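PDB 5TA0: glycoside Hydrolase from Bacteroides uniformis, which binds agarose-derived oligosaccharides such as neoagarooctaose and probably hydrolyses agarose as a family 86 glycoside hydrolase. Local coordinates for residues Tyr59-Asn64 / Asp68-Leu73; Lys374-Tyr379 / Glu399-Glu404; Leu392-Glu397 / Gly403-Ser408. All blocks are in the same frame, centred on the assembly; numbering follows the deposited sequence.

Three contacts on the same side of the chain's centre differ in burial and in chemistry. Contact 1 is buried: the loop 59-64 folds back on the helix 69-76 through a tryptophan and a bidentate salt bridge. Contact 2 lies at the surface, where one aromatic stack joins 374-379 to 399-404 without any hydrogen bond between them. Contact 3, partly buried, is the hairpin of strands 392-394 and 405-407, held mainly by backbone bonds; it shares G403 and E404 with contact 2. Polar ties knit the set together: K374 reaches back to N64 and the carbonyl of Y59, E376 meets the hydroxyl of Y405, and Y407 bonds D72.

Contact 1 (Tyr59-Asn64 / Asp68-Leu73); sequences YWDSAN and DLRDDL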
loop_
_atom_site.group_PDB
_atom_site.type_symbol
_atom_site.label_atom_id
_atom_site.label_comp_id
_atom_site.label_asym_id
_atom_site.label_seq_id
_atom_site.Cartn_x
_atom_site.Cartn_y
_atom_site.Cartn_z
ATOM N N TYR A 59 -21.197 7.738 -11.993
ATOM C CA TYR A 59 -21.634 7.987 -10.623
ATOM C C TYR A 59 -21.287 9.393 -10.111
ATOM O O TYR A 59 -21.886 9.858 -9.152
ATOM C CB TYR A 59 -21.053 6.928 -9.669
ATOM C CG TYR A 59 -21.535 5.506 -9.867
ATOM C CD1 TYR A 59 -22.873 5.217 -10.246
ATOM C CD2 TYR A 59 -20.674 4.430 -9.644
ATOM C CE1 TYR A 59 -23.306 3.917 -10.397
ATOM C CE2 TYR A 59 -21.114 3.121 -9.789
ATOM C CZ TYR A 59 -22.428 2.880 -10.174
ATOM O OH TYR A 59 -22.839 1.570 -10.304
ATOM N N TRP A 60 -20.337 10.091 -10.742
ATOM C CA TRP A 60 -20.082 11.482 -10.415
ATOM C C TRP A 60 -21.241 12.427 -10.762
ATOM O O TRP A 60 -21.274 13.522 -10.242
ATOM C CB TRP A 60 -18.879 12.027 -11.178
ATOM C CG TRP A 60 -17.529 11.480 -10.807
ATOM C CD1 TRP A 60 -16.790 10.576 -11.512
ATOM C CD2 TRP A 60 -16.712 11.879 -9.681
ATOM N NE1 TRP A 60 -15.585 10.354 -10.875
ATOM C CE2 TRP A 60 -15.502 11.149 -9.764
ATOM C CE3 TRP A 60 -16.888 12.780 -8.621
ATOM C CZ2 TRP A 60 -14.491 11.283 -8.829
ATOM C CZ3 TRP A 60 -15.896 12.922 -7.708
ATOM C CH2 TRP A 60 -14.690 12.170 -7.809
ATOM N N ASP A 61 -22.128 11.989 -11.643
ATOM C CA ASP A 61 -22.992 12.903 -12.397
ATOM C C ASP A 61 -24.471 12.746 -12.146
ATOM O O ASP A 61 -25.278 13.352 -12.868
ATOM C CB ASP A 61 -22.686 12.701 -13.873
ATOM C CG ASP A 61 -21.238 13.055 -14.185
ATOM O OD1 ASP A 61 -20.832 14.170 -13.849
ATOM O OD2 ASP A 61 -20.531 12.183 -14.689
ATOM N N SER A 62 -24.861 11.982 -11.142
ATOM C CA SER A 62 -26.275 11.871 -10.781
ATOM C C SER A 62 -26.455 11.496 -9.321
ATOM O O SER A 62 -25.579 10.845 -8.723
ATOM C CB SER A 62 -26.988 10.862 -11.669
ATOM O OG SER A 62 -26.497 9.554 -11.489
ATOM N N ALA A 63 -27.585 11.942 -8.763
ATOM C CA ALA A 63 -28.078 11.547 -7.449
ATOM C C ALA A 63 -27.217 12.017 -6.289
ATOM O O ALA A 63 -27.353 11.468 -5.195
ATOM C CB ALA A 63 -28.284 10.047 -7.386
ATOM N N ASN A 64 -26.393 13.039 -6.491
ATOM C CA ASN A 64 -25.518 13.573 -5.453
ATOM C C ASN A 64 -25.986 14.934 -4.942
ATOM O O ASN A 64 -26.428 15.779 -5.730
ATOM C CB ASN A 64 -24.085 13.694 -5.984
ATOM C CG ASN A 64 -23.571 12.389 -6.568
ATOM O OD1 ASN A 64 -23.811 11.323 -6.028
ATOM N ND2 ASN A 64 -22.866 12.466 -7.694
ATOM N N ASP A 68 -21.506 19.722 -8.499
ATOM C CA ASP A 68 -20.206 19.473 -9.142
ATOM C C ASP A 68 -19.302 18.755 -8.141
ATOM O O ASP A 68 -18.458 19.352 -7.474
ATOM C CB ASP A 68 -19.564 20.751 -9.682
ATOM C CG ASP A 68 -18.366 20.468 -10.581
ATOM O OD1 ASP A 68 -17.869 19.321 -10.596
ATOM O OD2 ASP A 68 -17.902 21.396 -11.284
ATOM N N LEU A 69 -19.492 17.442 -8.075
ATOM C CA LEU A 69 -18.788 16.626 -7.108
ATOM C C LEU A 69 -17.299 16.445 -7.457
ATOM O O LEU A 69 -16.461 16.392 -6.560
ATOM C CB LEU A 69 -19.473 15.283 -6.930
ATOM C CG LEU A 69 -18.903 14.393 -5.823
ATOM C CD1 LEU A 69 -19.079 15.006 -4.437
ATOM C CD2 LEU A 69 -19.573 13.036 -5.889
ATOM N N ARG A 70 -16.964 16.367 -8.746
ATOM C CA ARG A 70 -15.538 16.350 -9.133
ATOM C C ARG A 70 -14.793 17.578 -8.607
ATOM O O ARG A 70 -13.666 17.484 -8.133
ATOM C CB ARG A 70 -15.341 16.278 -10.634
ATOM C CG ARG A 70 -15.726 14.975 -11.270
ATOM C CD ARG A 70 -15.398 14.984 -12.763
ATOM N NE ARG A 70 -15.977 13.819 -13.432
ATOM C CZ ARG A 70 -17.243 13.684 -13.801
ATOM N NH1 ARG A 70 -18.108 14.681 -13.600
ATOM N NH2 ARG A 70 -17.663 12.561 -14.378
ATOM N N ASP A 71 -15.403 18.763 -8.732
ATOM C CA ASP A 71 -14.739 19.968 -8.261
ATOM C C ASP A 71 -14.496 19.942 -6.756
ATOM O O ASP A 71 -13.479 20.443 -6.266
ATOM C CB ASP A 71 -15.540 21.217 -8.633
ATOM C CG ASP A 71 -14.809 22.495 -8.271
ATOM O OD1 ASP A 71 -13.737 22.739 -8.838
ATOM O OD2 ASP A 71 -15.262 23.198 -7.353
ATOM N N ASP A 72 -15.437 19.369 -6.026
ATOM C CA ASP A 72 -15.303 19.304 -4.579
ATOM C C ASP A 72 -14.268 18.248 -4.154
ATOM O O ASP A 72 -13.304 18.538 -3.437
ATOM C CB ASP A 72 -16.657 19.056 -3.918
ATOM C CG ASP A 72 -16.650 19.418 -2.437
ATOM O OD1 ASP A 72 -16.555 18.508 -1.584
ATOM O OD2 ASP A 72 -16.723 20.627 -2.107
ATOM N N LEU A 73 -14.418 17.032 -4.644
ATOM C CA LEU A 73 -13.565 15.954 -4.165
ATOM C C LEU A 73 -12.190 15.962 -4.817
ATOM O O LEU A 73 -11.168 15.906 -4.118
ATOM C CB LEU A 73 -14.253 14.619 -4.381
ATOM C CG LEU A 73 -13.549 13.368 -3.853
ATOM C CD1 LEU A 73 -12.980 13.505 -2.448
ATOM C CD2 LEU A 73 -14.509 12.176 -3.949
HETATM O O HOH W 1 -19.566 15.619 -10.321
#
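R70 and W60 meet along most of the arginine's length. From R70 CB the first torsion sets CG beside the backbone N (chi1 -70°), and CG comes to lie over the indole face, 3.9 Å from the centroid of the six-membered ring of W60, a CH-pi contact. The chain runs on extended, and R70 NE, 3.8 Å from W60 CG, also donates to the carbonyl of I55. W60 CB lies over one face of the guanidinium, toward its rim, nearest CZ and NH2. At the tip the grip is end-on and bidentate: R70 NH1 donates to D61 OD1 at 2.8 Å and R70 NH2 to D61 OD2 at 2.9 Å, with guanidinium and carboxylate 28° apart. Two bonds thus fix the rotation of the charged end. L69 CG packs 3.8 Å from W60 CE3, L73 CD2 approaches W60 CH2, and NE1 of W60 is bonded to T54 O. A water accepts from R70 N and donates to W60 O. D68, the N-cap residue of helix 69-76, accepts from D71 N through OD1. Loop and helix are joined here within the first beta-alpha-beta crossover of the barrel, between strands 50-51 and 80-84.

Contact 2 (Lys374-Tyr379 / Glu399-Glu404); sequences KSEWGY and ESFTGE. With GAL (beta-D-galactopyranose), chain C.
Y379 and F401 lie face to face, and their rings make the tightly packed half of this contact. The centroids are 3.8 Å apart and the planes differ by only 6°, an offset stack in which F401 CD2 stands over the centre of the tyrosine ring and Y379 CD1 over the centre of the phenylalanine ring. The two side chains run past each other in opposite directions, which brings the hydroxyl end of Y379 back over the base of its partner: Y379 OH is 3.5 Å from F401 CB. Both rings leave the backbone with CG opposite the backbone N (chi1 -179° for Y379 and -170° for F401), extending each toward the other loop. F401 itself sits at the centre of an inverse gamma turn, and R394 makes a cation-pi contact with it.

The remainder is looser. In one of its two conformers E376 bends at its second torsion and brings OE1 to the edge of the F401 ring, with E376 OE1 3.4 Å from F401 CE2, an approach best taken as tentative; this carboxylate is held chiefly from elsewhere, by a salt bridge to R394 and a hydrogen bond to the hydroxyl of Y405. No polar bond joins 374-379 to 399-404, and the three touching residues are all partly exposed. Farther out, S400 OG and T402 OG1 share a hydrogen bond of 2.8 Å, and N396 ND2 also bonds T402 OG1.

The loop 374-379 also faces the glycan. W377 presents one indole face to a galactose, with W377 CZ2 3.6 Å from C1 of the sugar, while S375 CB lies over the opposite face. Q141 NE2 is hydrogen-bonded to the same sugar. A tryptophan face laid against a sugar ring is characteristic of carbohydrate-binding clefts, and W377 belongs to the glycan pocket of this glycoside hydrolase.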
loop_
_atom_site.group_PDB
_atom_site.type_symbol
_atom_site.label_atom_id
_atom_site.label_comp_id
_atom_site.label_asym_id
_atom_site.label_seq_id
_atom_site.Cartn_x
_atom_site.Cartn_y
_atom_site.Cartn_z
ATOM N N LYS A 374 -18.765 5.190 -5.290
ATOM C CA LYS A 374 -20.194 4.946 -5.064
ATOM C C LYS A 374 -20.591 3.488 -5.198
ATOM O O LYS A 374 -21.360 2.966 -4.387
ATOM C CB LYS A 374 -21.023 5.803 -6.042
ATOM C CG LYS A 374 -22.537 5.663 -5.855
ATOM C CD LYS A 374 -23.390 6.546 -6.755
ATOM C CE LYS A 374 -23.196 8.016 -6.477
ATOM N NZ LYS A 374 -24.038 8.877 -7.361
ATOM N N SER A 375 -20.130 2.830 -6.251
ATOM C CA SER A 375 -20.366 1.399 -6.451
ATOM C C SER A 375 -21.822 0.989 -6.193
ATOM O O SER A 375 -22.084 0.060 -5.438
ATOM C CB SER A 375 -19.408 0.595 -5.576
ATOM O OG SER A 375 -18.084 0.925 -5.976
ATOM N N GLU A 376 -22.745 1.689 -6.850
ATOM C CA GLU A 376 -24.177 1.364 -6.838
ATOM C C GLU A 376 -24.425 -0.091 -7.231
ATOM O O GLU A 376 -25.271 -0.769 -6.653
ATOM C CB GLU A 376 -24.912 2.285 -7.816
ATOM C CG GLU A 376 -26.423 2.205 -7.738
ATOM C CD GLU A 376 -27.017 3.296 -6.873
ATOM O OE1 GLU A 376 -28.140 3.105 -6.367
ATOM O OE2 GLU A 376 -26.373 4.361 -6.712
ATOM N N TRP A 377 -23.654 -0.580 -8.196
ATOM C CA TRP A 377 -23.708 -1.981 -8.638
ATOM C C TRP A 377 -23.498 -2.988 -7.500
ATOM O O TRP A 377 -23.874 -4.154 -7.626
ATOM C CB TRP A 377 -22.657 -2.271 -9.763
ATOM C CG TRP A 377 -21.265 -1.885 -9.374
ATOM C CD1 TRP A 377 -20.590 -0.740 -9.765
ATOM C CD2 TRP A 377 -20.363 -2.590 -8.506
ATOM N NE1 TRP A 377 -19.376 -0.705 -9.182
ATOM C CE2 TRP A 377 -19.195 -1.804 -8.400
ATOM C CE3 TRP A 377 -20.425 -3.795 -7.799
ATOM C CZ2 TRP A 377 -18.098 -2.204 -7.628
ATOM C CZ3 TRP A 377 -19.328 -4.184 -7.012
ATOM C CH2 TRP A 377 -18.184 -3.378 -6.944
ATOM N N GLY A 378 -22.872 -2.554 -6.404
ATOM C CA GLY A 378 -22.599 -3.405 -5.269
ATOM C C GLY A 378 -23.718 -3.441 -4.246
ATOM O O GLY A 378 -23.583 -4.154 -3.244
ATOM N N TYR A 379 -24.778 -2.669 -4.465
ATOM C CA TYR A 379 -25.979 -2.724 -3.602
ATOM C C TYR A 379 -26.817 -3.927 -3.968
ATOM O O TYR A 379 -27.157 -4.108 -5.132
ATOM C CB TYR A 379 -26.822 -1.464 -3.742
ATOM C CG TYR A 379 -28.042 -1.508 -2.854
ATOM C CD1 TYR A 379 -27.913 -1.267 -1.497
ATOM C CD2 TYR A 379 -29.304 -1.811 -3.369
ATOM C CE1 TYR A 379 -28.991 -1.328 -0.654
ATOM C CE2 TYR A 379 -30.414 -1.853 -2.517
ATOM C CZ TYR A 379 -30.232 -1.620 -1.154
ATOM O OH TYR A 379 -31.333 -1.647 -0.265
ATOM N N GLU A 399 -30.774 3.454 7.712
ATOM C CA GLU A 399 -32.155 2.976 7.827
ATOM C C GLU A 399 -32.702 2.498 6.487
ATOM O O GLU A 399 -33.325 1.443 6.415
ATOM C CB GLU A 399 -33.041 4.048 8.435
ATOM C CG GLU A 399 -32.805 4.204 9.934
ATOM C CD GLU A 399 -31.550 4.992 10.284
ATOM O OE1 GLU A 399 -31.048 5.786 9.440
ATOM O OE2 GLU A 399 -31.067 4.806 11.425
ATOM N N SER A 400 -32.401 3.242 5.420
ATOM C CA SER A 400 -32.788 2.824 4.088
ATOM C C SER A 400 -31.810 3.364 3.060
ATOM O O SER A 400 -31.169 4.413 3.261
ATOM C CB SER A 400 -34.198 3.280 3.736
ATOM O OG SER A 400 -34.314 4.678 3.708
ATOM N N PHE A 401 -31.757 2.652 1.947
ATOM C CA PHE A 401 -30.903 3.034 0.824
ATOM C C PHE A 401 -31.709 4.009 -0.056
ATOM O O PHE A 401 -32.088 3.693 -1.182
ATOM C CB PHE A 401 -30.453 1.771 0.103
ATOM C CG PHE A 401 -29.374 1.999 -0.935
ATOM C CD1 PHE A 401 -28.091 2.374 -0.564
ATOM C CD2 PHE A 401 -29.648 1.791 -2.283
ATOM C CE1 PHE A 401 -27.101 2.541 -1.524
ATOM C CE2 PHE A 401 -28.663 1.965 -3.244
ATOM C CZ PHE A 401 -27.392 2.337 -2.860
ATOM N N THR A 402 -31.953 5.199 0.481
ATOM C CA THR A 402 -32.773 6.207 -0.206
ATOM C C THR A 402 -32.212 7.575 0.085
ATOM O O THR A 402 -31.470 7.762 1.060
ATOM C CB THR A 402 -34.260 6.170 0.242
ATOM O OG1 THR A 402 -34.352 6.503 1.640
ATOM C CG2 THR A 402 -34.907 4.799 -0.073
ATOM N N GLY A 403 -32.597 8.538 -0.748
ATOM C CA GLY A 403 -32.135 9.901 -0.613
ATOM C C GLY A 403 -30.899 10.124 -1.474
ATOM O O GLY A 403 -30.330 9.174 -2.024
ATOM N N GLU A 404 -30.501 11.379 -1.591
ATOM C CA GLU A 404 -29.333 11.732 -2.385
ATOM C C GLU A 404 -28.061 11.335 -1.668
ATOM O O GLU A 404 -28.016 11.219 -0.449
ATOM C CB GLU A 404 -29.300 13.232 -2.646
ATOM C CG GLU A 404 -30.495 13.740 -3.433
ATOM C CD GLU A 404 -30.201 15.040 -4.145
ATOM O OE1 GLU A 404 -29.909 16.043 -3.440
ATOM O OE2 GLU A 404 -30.247 15.034 -5.397
HETATM C C1 GAL C . -15.840 -4.001 -9.788
HETATM C C2 GAL C . -16.155 -3.181 -11.043
HETATM C C3 GAL C . -17.625 -3.303 -11.462
HETATM C C4 GAL C . -18.039 -4.768 -11.501
HETATM C C5 GAL C . -17.711 -5.424 -10.162
HETATM C C6 GAL C . -18.101 -6.899 -10.100
HETATM O O2 GAL C . -15.821 -1.822 -10.758
HETATM O O3 GAL C . -17.846 -2.638 -12.720
HETATM O O4 GAL C . -17.298 -5.456 -12.523
HETATM O O5 GAL C . -16.298 -5.341 -9.916
HETATM O O6 GAL C . -17.735 -7.460 -8.827
#

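Contact 3 (Leu392-Glu397 / Gly403-Ser408); sequences LRRENE and GEYVYS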
loop_
_atom_site.group_PDB
_atom_site.type_symbol
_atom_site.label_atom_id
_atom_site.label_comp_id
_atom_site.label_asym_id
_atom_site.label_seq_id
_atom_site.Cartn_x
_atom_site.Cartn_y
_atom_site.Cartn_z
ATOM N N LEU A 392 -19.196 7.823 -0.849
ATOM C CA LEU A 392 -20.540 8.417 -0.830
ATOM C C LEU A 392 -21.509 7.385 -0.301
ATOM O O LEU A 392 -21.433 6.207 -0.665
ATOM C CB LEU A 392 -21.004 8.781 -2.232
ATOM C CG LEU A 392 -20.201 9.792 -3.027
ATOM C CD1 LEU A 392 -20.731 9.829 -4.456
ATOM C CD2 LEU A 392 -20.224 11.145 -2.364
ATOM N N ARG A 393 -22.484 7.859 0.479
ATOM C CA ARG A 393 -23.579 7.019 0.949
ATOM C C ARG A 393 -24.875 7.826 0.860
ATOM O O ARG A 393 -24.843 9.050 0.895
ATOM C CB ARG A 393 -23.283 6.497 2.348
ATOM C CG ARG A 393 -22.950 7.530 3.407
ATOM C CD ARG A 393 -24.184 7.901 4.205
ATOM N NE ARG A 393 -23.945 8.978 5.171
ATOM C CZ ARG A 393 -24.903 9.667 5.788
ATOM N NH1 ARG A 393 -24.565 10.612 6.660
ATOM N NH2 ARG A 393 -26.189 9.426 5.538
ATOM N N ARG A 394 -26.000 7.149 0.724
ATOM C CA ARG A 394 -27.273 7.861 0.583
ATOM C C ARG A 394 -27.671 8.469 1.921
ATOM O O ARG A 394 -27.351 7.931 2.991
ATOM C CB ARG A 394 -28.334 6.935 0.038
ATOM C CG ARG A 394 -28.085 6.567 -1.418
ATOM C CD ARG A 394 -29.232 5.758 -2.004
ATOM N NE ARG A 394 -29.144 5.473 -3.446
ATOM C CZ ARG A 394 -29.677 6.196 -4.432
ATOM N NH1 ARG A 394 -29.529 5.799 -5.692
ATOM N NH2 ARG A 394 -30.340 7.318 -4.207
ATOM N N GLU A 395 -28.340 9.616 1.861
ATOM C CA GLU A 395 -28.607 10.388 3.074
ATOM C C GLU A 395 -29.415 9.626 4.120
ATOM O O GLU A 395 -29.236 9.873 5.299
ATOM C CB GLU A 395 -29.234 11.750 2.781
ATOM C CG GLU A 395 -30.580 11.744 2.098
ATOM C CD GLU A 395 -30.988 13.120 1.565
ATOM O OE1 GLU A 395 -31.601 13.177 0.465
ATOM O OE2 GLU A 395 -30.670 14.147 2.225
ATOM N N ASN A 396 -30.253 8.680 3.719
ATOM C CA ASN A 396 -31.059 7.962 4.717
ATOM C C ASN A 396 -30.438 6.661 5.205
ATOM O O ASN A 396 -31.040 5.947 6.004
ATOM C CB ASN A 396 -32.460 7.723 4.169
ATOM C CG ASN A 396 -33.216 9.016 3.911
ATOM O OD1 ASN A 396 -33.083 9.991 4.659
ATOM N ND2 ASN A 396 -33.959 9.054 2.825
ATOM N N GLU A 397 -29.241 6.305 4.719
ATOM C CA GLU A 397 -28.526 5.169 5.277
ATOM C C GLU A 397 -28.115 5.523 6.720
ATOM O O GLU A 397 -27.778 6.672 6.981
ATOM C CB GLU A 397 -27.249 4.828 4.461
ATOM C CG GLU A 397 -27.517 4.290 3.064
ATOM C CD GLU A 397 -26.252 3.872 2.350
ATOM O OE1 GLU A 397 -26.012 4.419 1.258
ATOM O OE2 GLU A 397 -25.521 3.021 2.867
ATOM N N GLY A 403 -32.597 8.538 -0.748
ATOM C CA GLY A 403 -32.135 9.901 -0.613
ATOM C C GLY A 403 -30.899 10.124 -1.474
ATOM O O GLY A 403 -30.330 9.174 -2.024
ATOM N N GLU A 404 -30.501 11.379 -1.591
ATOM C CA GLU A 404 -29.333 11.732 -2.385
ATOM C C GLU A 404 -28.061 11.335 -1.668
ATOM O O GLU A 404 -28.016 11.219 -0.449
ATOM C CB GLU A 404 -29.300 13.232 -2.646
ATOM C CG GLU A 404 -30.495 13.740 -3.433
ATOM C CD GLU A 404 -30.201 15.040 -4.145
ATOM O OE1 GLU A 404 -29.909 16.043 -3.440
ATOM O OE2 GLU A 404 -30.247 15.034 -5.397
ATOM N N TYR A 405 -26.995 11.182 -2.447
ATOM C CA TYR A 405 -25.706 10.823 -1.881
ATOM C C TYR A 405 -24.987 12.009 -1.244
ATOM O O TYR A 405 -24.961 13.117 -1.790
ATOM C CB TYR A 405 -24.814 10.226 -2.974
ATOM C CG TYR A 405 -25.114 8.799 -3.319
ATOM C CD1 TYR A 405 -25.975 8.456 -4.347
ATOM C CD2 TYR A 405 -24.504 7.771 -2.617
ATOM C CE1 TYR A 405 -26.213 7.131 -4.675
ATOM C CE2 TYR A 405 -24.730 6.449 -2.935
ATOM C CZ TYR A 405 -25.570 6.124 -3.974
ATOM O OH TYR A 405 -25.784 4.826 -4.297
ATOM N N VAL A 406 -24.369 11.737 -0.108
ATOM C CA VAL A 406 -23.531 12.663 0.631
ATOM C C VAL A 406 -22.223 11.921 0.981
ATOM O O VAL A 406 -22.148 10.706 0.867
ATOM C CB VAL A 406 -24.214 13.129 1.925
ATOM C CG1 VAL A 406 -25.494 13.887 1.590
ATOM C CG2 VAL A 406 -24.515 11.974 2.891
ATOM N N TYR A 407 -21.209 12.636 1.442
ATOM C CA TYR A 407 -19.957 11.958 1.819
ATOM C C TYR A 407 -20.186 10.997 2.965
ATOM O O TYR A 407 -20.918 11.297 3.920
ATOM C CB TYR A 407 -18.878 12.944 2.227
ATOM C CG TYR A 407 -18.275 13.733 1.085
ATOM C CD1 TYR A 407 -17.715 13.088 -0.020
ATOM C CD2 TYR A 407 -18.209 15.115 1.134
ATOM C CE1 TYR A 407 -17.141 13.807 -1.052
ATOM C CE2 TYR A 407 -17.642 15.847 0.096
ATOM C CZ TYR A 407 -17.101 15.188 -0.997
ATOM O OH TYR A 407 -16.523 15.887 -2.047
ATOM N N SER A 408 -19.569 9.820 2.869
ATOM C CA SER A 408 -19.388 8.938 4.003
ATOM C C SER A 408 -18.340 9.539 4.933
ATOM O O SER A 408 -17.789 10.614 4.647
ATOM C CB SER A 408 -18.945 7.563 3.548
ATOM O OG SER A 408 -17.562 7.604 3.153
HETATM O O HOH W 2 -21.575 10.263 6.427
#
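R393 and V406 form the hydrogen-bonded pair at the middle of an antiparallel ladder. Backbone bonds come first: R393 N donates to V406 O and V406 N to R393 O, each at 2.9 Å, and E395 N donates to E404 O at 2.8 Å. L392 with Y407 and R394 with Y405 are the flanking non-hydrogen-bonded pairs.

Side-chain polar ties follow. E395 OE1 accepts from E404 N at 2.9 Å, met from above the carboxylate plane, and R394 NH2 donates to G403 O. R393 NH2 donates to the carbonyl O of R394, which E397 N reaches from the opposite face of its plane. A water bridges R393 NE and Y407 O.

Ring and apolar packing completes the join. R394 CG stands over the centre of the Y405 ring, 3.6 Å from its centroid in a CH-pi contact, and the guanidinium lies 45° from the ring plane. R393, its CG between backbone N and carbonyl carbon (chi1 54°), bends at its second torsion, which brings its guanidinium over V406 CG2. L392 CB touches Y405 CD2 at 3.7 Å. With a type I turn from R394 to E397, this is a two-stranded antiparallel beta hairpin following the last strand, 364-369, of the barrel sheet.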